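Long-range contacts in putative CRISPR-associated endoribonuclease-like protein Cas6nc (Pyrococcus horikoshii, PDB 3QJL), which binds CRISPR RNA and, as a member of the Cas6 family, probably acts in the adaptive immunity that protects prokaryotes from mobile genetic elements: residues I43-L47 and D89-I94; K120-L124 and A220-Y224. All coordinates share one frame; numbering follows the deposited sequence.

How the interactions relate
Along the chain the two contacts come in series, interaction 1 closing before interaction 2 opens. Their centres lie about 19 Å apart and their nearest atoms about 10 Å apart, so they do not touch. Interaction 1 belongs to the first ferredoxin-like unit, where helix 41-47 meets helix 88-100 beside the antiparallel sheet that contains strands 5-13 and 79-85. Interaction 2 ties the loop between strands 109-118 and 128-132, which runs from the first sheet to the second, to helix 217-226 of the second unit. Nucleotide G1 of chain B packs directly on that loop, whereas interaction 1 stays about 11 Å, nearest atoms, from the RNA: RNA meets the junction and not the helix pair.

Interaction 1: residues I43-L47 and D89-I94; sequences IAKLL and DIIRAI
A knob-into-hole contact joins helix 41-47 to helix 88-100 in the N-terminal domain: Ile43 is the knob, received by Asp89, Ile90, Arg92 and Ala93. Its CD1 reaches furthest in, ending 3.7 Å from Ala93 CB, while its CG2 lies alongside the same methyl, with Ile43 CG2 and Ala93 CB 4.1 Å apart. The guanidinium of Arg92 borders the hole obliquely, its NH2 4.4 Å from Ile43 CD1. Beneath the knob, Asp89 O is already engaged by Ala93 N within its own helix. The local axes approach to 10.5 Å and cross at -105°, and Ile43 and Ile90 have the nearest CA atoms. Strands 5-13, 55-60, 79-85 and 109-118, with helices 25-39 and 88-100, form a ferredoxin-like βαββαβ fold, and helix 41-47 is a short addition in the connection from its first helix to its second strand. Besides lining the hole, Ile90 reaches Leu47 and Leu46 with its two branches. With CG1 anti to the carbonyl carbon (chi1 -72°), CG2 stands anti to the backbone N and meets Leu47 CD2 at 3.8 Å. The other branch carries Ile90 CD1 to Leu46 CD1, 4.1 Å away, near the partly exposed margin. Leu47 and Ile90 run past each other in opposite directions, and one turn further on Ile94 CD1 also touches Leu47 CD2. Leu47 packs in addition on Leu33 and Val36 of helix 25-39, and Ile94 on Ile83 of strand 79-85. Asp89 and Arg92, on the exposed side, form a salt bridge by charge alone, with no N-H aimed at OD1.

Interaction 2: residues K120-L124 and A220-Y224; sequences KVKEL and ARFGY. With nucleotides of chain B.
Ala220 meets the loop through its methyl, with CB 4.3 Å from Leu124 CD1. The next residue, Arg221, offers the aliphatic root of its side chain, CG coming to 4.1 Å of the same Leu124 CD1. One helical turn beyond Ala220, Tyr224 supplies most of the helix side of the contact. With CG anti to the backbone N (chi1 -167°), its ring extends along the loop as far as Val121. Leu124 CD2 makes an off-centre CH-pi contact, 4.2 Å from the Tyr224 ring centroid and 29° off the ring normal. At the ring edge, near its plane, Lys122 O lies 3.5 Å from Tyr224 CE2, and Val121 CG1 approaches this end obliquely. A water in the ring plane links Tyr224 OH to Lys122 NZ, the lysine bond being weak; Lys122 NZ also hydrogen-bonds Leu241 O in strand 239-242. On the RNA side, Val121 CG2 faces O6 of nucleotide G1 of chain B, and Lys122 CE packs against N2 of its guanine. Helix 217-226 is the second helix of a second βαββαβ unit (strands 128-132, 185-189, 204-215, 239-242; first helix 160-176), giving the tandem ferredoxin-like arrangement of Cas6-family RAMP proteins, whose linking loop here meets the RNA.

Interaction 1: residues I43-L47 and D89-I94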
ATOM      1  N   ILE A  43      31.559   1.856  20.445  1.00 58.67           N
ATOM      2  CA  ILE A  43      30.652   2.160  19.348  1.00 56.21           C
ATOM      3  C   ILE A  43      29.263   1.584  19.619  1.00 60.87           C
ATOM      4  O   ILE A  43      28.243   2.208  19.308  1.00 59.19           O
ATOM      5  CB  ILE A  43      31.216   1.661  18.010  1.00 55.78           C
ATOM      6  CG1 ILE A  43      32.019   2.784  17.357  1.00 55.58           C
ATOM      7  CG2 ILE A  43      30.104   1.169  17.088  1.00 51.76           C
ATOM      8  CD1 ILE A  43      32.498   2.457  15.978  1.00 61.84           C
ATOM      9  N   ALA A  44      29.234   0.393  20.208  1.00 58.47           N
ATOM     10  CA  ALA A  44      27.986  -0.223  20.608  1.00 55.94           C
ATOM     11  C   ALA A  44      27.139   0.805  21.364  1.00 60.38           C
ATOM     12  O   ALA A  44      25.929   0.903  21.153  1.00 55.50           O
ATOM     13  CB  ALA A  44      28.251  -1.447  21.469  1.00 54.44           C
ATOM     14  N   LYS A  45      27.779   1.594  22.221  1.00 60.50           N
ATOM     15  CA  LYS A  45      27.048   2.596  22.990  1.00 59.55           C
ATOM     16  C   LYS A  45      26.389   3.646  22.110  1.00 55.06           C
ATOM     17  O   LYS A  45      25.440   4.297  22.534  1.00 59.15           O
ATOM     18  CB  LYS A  45      27.945   3.269  24.030  1.00 61.66           C
ATOM     19  CG  LYS A  45      28.459   2.314  25.096  1.00 70.75           C
ATOM     20  CD  LYS A  45      28.878   3.046  26.363  1.00 72.82           C
ATOM     21  CE  LYS A  45      29.745   2.155  27.243  1.00 76.54           C
ATOM     22  NZ  LYS A  45      31.109   1.964  26.654  1.00 80.62           N
ATOM     23  N   LEU A  46      26.898   3.825  20.896  1.00 51.64           N
ATOM     24  CA  LEU A  46      26.277   4.753  19.954  1.00 52.05           C
ATOM     25  C   LEU A  46      25.056   4.097  19.318  1.00 54.08           C
ATOM     26  O   LEU A  46      24.000   4.715  19.168  1.00 52.28           O
ATOM     27  CB  LEU A  46      27.266   5.194  18.875  1.00 47.59           C
ATOM     28  CG  LEU A  46      28.512   5.949  19.348  1.00 49.84           C
ATOM     29  CD1 LEU A  46      29.347   6.421  18.160  1.00 43.64           C
ATOM     30  CD2 LEU A  46      28.137   7.120  20.234  1.00 42.88           C
ATOM     31  N   LEU A  47      25.212   2.829  18.957  1.00 52.69           N
ATOM     32  CA  LEU A  47      24.131   2.065  18.370  1.00 48.28           C
ATOM     33  C   LEU A  47      22.898   2.109  19.257  1.00 51.51           C
ATOM     34  O   LEU A  47      21.773   2.212  18.769  1.00 58.60           O
ATOM     35  CB  LEU A  47      24.560   0.609  18.187  1.00 47.92           C
ATOM     36  CG  LEU A  47      25.614   0.266  17.138  1.00 47.18           C
ATOM     37  CD1 LEU A  47      25.549  -1.223  16.857  1.00 47.76           C
ATOM     38  CD2 LEU A  47      25.400   1.041  15.861  1.00 39.42           C
ATOM     39  N   ASP A  89      32.875   5.087  10.761  1.00 51.05           N
ATOM     40  CA  ASP A  89      33.391   4.254  11.833  1.00 54.44           C
ATOM     41  C   ASP A  89      32.326   3.315  12.400  1.00 55.76           C
ATOM     42  O   ASP A  89      32.632   2.182  12.774  1.00 58.51           O
ATOM     43  CB  ASP A  89      34.063   5.084  12.924  1.00 59.86           C
ATOM     44  CG  ASP A  89      35.502   5.436  12.576  1.00 68.45           C
ATOM     45  OD1 ASP A  89      36.140   4.660  11.820  1.00 66.01           O
ATOM     46  OD2 ASP A  89      35.991   6.490  13.044  1.00 72.58           O
ATOM     47  N   ILE A  90      31.072   3.768  12.445  1.00 58.73           N
ATOM     48  CA  ILE A  90      29.965   2.884  12.825  1.00 52.35           C
ATOM     49  C   ILE A  90      29.741   1.786  11.779  1.00 50.94           C
ATOM     50  O   ILE A  90      29.569   0.611  12.116  1.00 50.06           O
ATOM     51  CB  ILE A  90      28.664   3.653  13.060  1.00 46.63           C
ATOM     52  CG1 ILE A  90      28.739   4.448  14.360  1.00 45.89           C
ATOM     53  CG2 ILE A  90      27.519   2.694  13.156  1.00 51.12           C
ATOM     54  CD1 ILE A  90      27.736   5.574  14.437  1.00 48.28           C
ATOM     55  N   ILE A  91      29.762   2.165  10.506  1.00 46.53           N
ATOM     56  CA  ILE A  91      29.607   1.187   9.440  1.00 44.58           C
ATOM     57  C   ILE A  91      30.700   0.125   9.493  1.00 52.00           C
ATOM     58  O   ILE A  91      30.424  -1.079   9.474  1.00 48.25           O
ATOM     59  CB  ILE A  91      29.641   1.855   8.076  1.00 47.59           C
ATOM     60  CG1 ILE A  91      28.502   2.882   7.949  1.00 59.29           C
ATOM     61  CG2 ILE A  91      29.519   0.813   7.004  1.00 50.52           C
ATOM     62  CD1 ILE A  91      27.085   2.333   8.301  1.00 47.10           C
ATOM     63  N   ARG A  92      31.944   0.603   9.569  1.00 61.28           N
ATOM     64  CA  ARG A  92      33.154  -0.212   9.634  1.00 49.14           C
ATOM     65  C   ARG A  92      33.010  -1.265  10.719  1.00 47.83           C
ATOM     66  O   ARG A  92      33.124  -2.457  10.459  1.00 46.55           O
ATOM     67  CB  ARG A  92      34.328   0.712   9.955  1.00 57.89           C
ATOM     68  CG  ARG A  92      35.666   0.352   9.334  1.00 63.33           C
ATOM     69  CD  ARG A  92      36.554  -0.350  10.350  1.00 68.99           C
ATOM     70  NE  ARG A  92      35.990  -0.241  11.690  1.00 74.31           N
ATOM     71  CZ  ARG A  92      36.417   0.616  12.614  1.00 78.05           C
ATOM     72  NH1 ARG A  92      37.443   1.424  12.334  1.00 73.26           N
ATOM     73  NH2 ARG A  92      35.822   0.650  13.815  1.00 64.87           N
ATOM     74  N   ALA A  93      32.719  -0.812  11.932  1.00 49.22           N
ATOM     75  CA  ALA A  93      32.528  -1.699  13.077  1.00 48.07           C
ATOM     76  C   ALA A  93      31.384  -2.699  12.920  1.00 48.88           C
ATOM     77  O   ALA A  93      31.430  -3.788  13.476  1.00 48.91           O
ATOM     78  CB  ALA A  93      32.327  -0.885  14.332  1.00 50.48           C
ATOM     79  N   ILE A  94      30.343  -2.337  12.183  1.00 50.12           N
ATOM     80  CA  ILE A  94      29.228  -3.262  12.026  1.00 50.13           C
ATOM     81  C   ILE A  94      29.619  -4.393  11.081  1.00 48.23           C
ATOM     82  O   ILE A  94      29.374  -5.571  11.360  1.00 49.26           O
ATOM     83  CB  ILE A  94      27.940  -2.545  11.561  1.00 46.60           C
ATOM     84  CG1 ILE A  94      27.398  -1.670  12.690  1.00 48.27           C
ATOM     85  CG2 ILE A  94      26.880  -3.553  11.124  1.00 40.28           C
ATOM     86  CD1 ILE A  94      26.241  -0.763  12.277  1.00 44.47           C
TER

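Interaction 2: residues K120-L124 and A220-Y224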
ATOM      1  N   LYS A 120      27.024   1.994  -3.407  1.00 67.64           N
ATOM      2  CA  LYS A 120      27.011   3.312  -4.040  1.00 73.39           C
ATOM      3  C   LYS A 120      25.716   4.042  -3.671  1.00 69.36           C
ATOM      4  O   LYS A 120      24.628   3.459  -3.688  1.00 68.11           O
ATOM      5  CB  LYS A 120      27.161   3.195  -5.563  1.00 75.43           C
ATOM      6  CG  LYS A 120      27.048   4.522  -6.345  1.00 85.17           C
ATOM      7  CD  LYS A 120      28.011   5.623  -5.846  1.00 83.78           C
ATOM      8  CE  LYS A 120      28.015   6.851  -6.785  1.00 77.75           C
ATOM      9  NZ  LYS A 120      26.658   7.300  -7.234  1.00 69.60           N
ATOM     10  N   VAL A 121      25.845   5.315  -3.327  1.00 66.47           N
ATOM     11  CA  VAL A 121      24.717   6.095  -2.856  1.00 66.55           C
ATOM     12  C   VAL A 121      24.649   7.410  -3.617  1.00 66.08           C
ATOM     13  O   VAL A 121      25.651   8.125  -3.733  1.00 67.70           O
ATOM     14  CB  VAL A 121      24.842   6.351  -1.361  1.00 66.74           C
ATOM     15  CG1 VAL A 121      24.101   7.608  -0.969  1.00 65.73           C
ATOM     16  CG2 VAL A 121      24.353   5.134  -0.583  1.00 63.82           C
ATOM     17  N   LYS A 122      23.460   7.722  -4.125  1.00 67.82           N
ATOM     18  CA  LYS A 122      23.259   8.833  -5.061  1.00 65.92           C
ATOM     19  C   LYS A 122      23.343  10.212  -4.396  1.00 61.62           C
ATOM     20  O   LYS A 122      23.012  10.349  -3.225  1.00 68.02           O
ATOM     21  CB  LYS A 122      21.911   8.639  -5.757  1.00 63.86           C
ATOM     22  CG  LYS A 122      21.416   7.183  -5.674  1.00 68.84           C
ATOM     23  CD  LYS A 122      20.287   6.871  -6.676  1.00 78.00           C
ATOM     24  CE  LYS A 122      19.891   5.378  -6.676  1.00 80.24           C
ATOM     25  NZ  LYS A 122      18.935   4.959  -5.588  1.00 74.25           N
ATOM     26  N   GLU A 123      23.803  11.225  -5.127  1.00 60.54           N
ATOM     27  CA  GLU A 123      23.849  12.591  -4.591  1.00 63.83           C
ATOM     28  C   GLU A 123      22.423  13.130  -4.470  1.00 60.18           C
ATOM     29  O   GLU A 123      21.509  12.598  -5.100  1.00 57.67           O
ATOM     30  CB  GLU A 123      24.670  13.514  -5.497  1.00 65.87           C
ATOM     31  CG  GLU A 123      26.165  13.201  -5.573  1.00 75.64           C
ATOM     32  CD  GLU A 123      27.028  14.256  -4.882  1.00 86.87           C
ATOM     33  OE1 GLU A 123      26.454  15.186  -4.265  1.00 81.89           O
ATOM     34  OE2 GLU A 123      28.279  14.155  -4.955  1.00 80.57           O
ATOM     35  N   LEU A 124      22.215  14.167  -3.662  1.00 56.90           N
ATOM     36  CA  LEU A 124      20.880  14.751  -3.572  1.00 53.36           C
ATOM     37  C   LEU A 124      20.744  16.028  -4.399  1.00 55.79           C
ATOM     38  O   LEU A 124      21.739  16.591  -4.849  1.00 62.00           O
ATOM     39  CB  LEU A 124      20.563  15.062  -2.109  1.00 46.52           C
ATOM     40  CG  LEU A 124      20.613  13.870  -1.152  1.00 47.35           C
ATOM     41  CD1 LEU A 124      20.589  14.329   0.285  1.00 45.58           C
ATOM     42  CD2 LEU A 124      19.468  12.912  -1.421  1.00 54.57           C
ATOM     43  N   ALA A 220      18.322  17.150   5.060  1.00 46.78           N
ATOM     44  CA  ALA A 220      18.152  16.119   4.028  1.00 48.36           C
ATOM     45  C   ALA A 220      19.306  15.109   4.040  1.00 46.76           C
ATOM     46  O   ALA A 220      19.075  13.898   4.050  1.00 43.40           O
ATOM     47  CB  ALA A 220      18.000  16.743   2.646  1.00 43.87           C
ATOM     48  N   ARG A 221      20.544  15.601   4.039  1.00 44.92           N
ATOM     49  CA  ARG A 221      21.682  14.698   4.140  1.00 50.47           C
ATOM     50  C   ARG A 221      21.551  13.887   5.422  1.00 48.29           C
ATOM     51  O   ARG A 221      21.744  12.665   5.425  1.00 45.05           O
ATOM     52  CB  ARG A 221      23.021  15.450   4.099  1.00 55.78           C
ATOM     53  CG  ARG A 221      23.637  15.559   2.697  1.00 66.32           C
ATOM     54  CD  ARG A 221      24.847  16.514   2.625  1.00 68.67           C
ATOM     55  NE  ARG A 221      25.966  16.125   3.492  1.00 85.48           N
ATOM     56  CZ  ARG A 221      27.066  15.467   3.096  1.00 87.68           C
ATOM     57  NH1 ARG A 221      27.216  15.089   1.827  1.00 83.52           N
ATOM     58  NH2 ARG A 221      28.033  15.180   3.974  1.00 80.35           N
ATOM     59  N   PHE A 222      21.195  14.564   6.509  1.00 45.67           N
ATOM     60  CA  PHE A 222      21.100  13.894   7.803  1.00 47.20           C
ATOM     61  C   PHE A 222      20.094  12.748   7.811  1.00 45.87           C
ATOM     62  O   PHE A 222      20.394  11.659   8.294  1.00 44.09           O
ATOM     63  CB  PHE A 222      20.776  14.867   8.936  1.00 47.68           C
ATOM     64  CG  PHE A 222      20.810  14.225  10.283  1.00 47.07           C
ATOM     65  CD1 PHE A 222      22.020  13.956  10.903  1.00 45.83           C
ATOM     66  CD2 PHE A 222      19.646  13.844  10.908  1.00 44.60           C
ATOM     67  CE1 PHE A 222      22.063  13.347  12.132  1.00 44.96           C
ATOM     68  CE2 PHE A 222      19.682  13.231  12.139  1.00 46.69           C
ATOM     69  CZ  PHE A 222      20.894  12.983  12.754  1.00 48.54           C
ATOM     70  N   GLY A 223      18.903  13.002   7.273  1.00 49.62           N
ATOM     71  CA  GLY A 223      17.856  11.993   7.222  1.00 49.06           C
ATOM     72  C   GLY A 223      18.217  10.828   6.322  1.00 45.12           C
ATOM     73  O   GLY A 223      18.000   9.664   6.663  1.00 43.13           O
ATOM     74  N   TYR A 224      18.774  11.156   5.162  1.00 42.72           N
ATOM     75  CA  TYR A 224      19.219  10.157   4.203  1.00 43.58           C
ATOM     76  C   TYR A 224      20.204   9.183   4.857  1.00 44.33           C
ATOM     77  O   TYR A 224      20.082   7.972   4.698  1.00 38.72           O
ATOM     78  CB  TYR A 224      19.850  10.879   3.017  1.00 40.20           C
ATOM     79  CG  TYR A 224      20.107  10.061   1.775  1.00 47.11           C
ATOM     80  CD1 TYR A 224      19.349   8.943   1.457  1.00 47.11           C
ATOM     81  CD2 TYR A 224      21.127  10.426   0.905  1.00 52.53           C
ATOM     82  CE1 TYR A 224      19.613   8.213   0.297  1.00 52.99           C
ATOM     83  CE2 TYR A 224      21.397   9.710  -0.235  1.00 53.22           C
ATOM     84  CZ  TYR A 224      20.650   8.611  -0.543  1.00 56.93           C
ATOM     85  OH  TYR A 224      20.966   7.936  -1.701  1.00 59.98           O
TER
ATOM     86  O5'   G B   1      21.915  -2.135  -4.401  1.00 84.16           O
ATOM     87  C5'   G B   1      20.940  -1.953  -5.427  1.00 92.97           C
ATOM     88  C4'   G B   1      19.532  -2.080  -4.890  1.00 94.22           C
ATOM     89  O4'   G B   1      19.509  -1.597  -3.517  1.00 92.38           O
ATOM     90  C3'   G B   1      18.471  -1.280  -5.648  1.00100.44           C
ATOM     91  O3'   G B   1      17.209  -1.971  -5.609  1.00106.84           O
ATOM     92  C2'   G B   1      18.376   0.008  -4.824  1.00 97.38           C
ATOM     93  O2'   G B   1      17.152   0.710  -4.948  1.00 88.18           O
ATOM     94  C1'   G B   1      18.597  -0.519  -3.401  1.00 91.80           C
ATOM     95  N9    G B   1      19.171   0.470  -2.473  1.00 86.06           N
ATOM     96  C8    G B   1      18.969   0.509  -1.112  1.00 72.61           C
ATOM     97  N7    G B   1      19.591   1.490  -0.517  1.00 69.70           N
ATOM     98  C5    G B   1      20.252   2.143  -1.545  1.00 78.35           C
ATOM     99  C6    G B   1      21.091   3.285  -1.505  1.00 78.92           C
ATOM    100  O6    G B   1      21.414   3.960  -0.521  1.00 77.52           O
ATOM    101  N1    G B   1      21.572   3.631  -2.767  1.00 79.98           N
ATOM    102  C2    G B   1      21.282   2.963  -3.929  1.00 86.06           C
ATOM    103  N2    G B   1      21.843   3.457  -5.047  1.00 83.99           N
ATOM    104  N3    G B   1      20.498   1.891  -3.979  1.00 91.47           N
ATOM    105  C4    G B   1      20.016   1.532  -2.761  1.00 87.87           C
TER
HETATM  106  O   HOH W   1      19.125   5.505  -2.394  1.00 52.58           O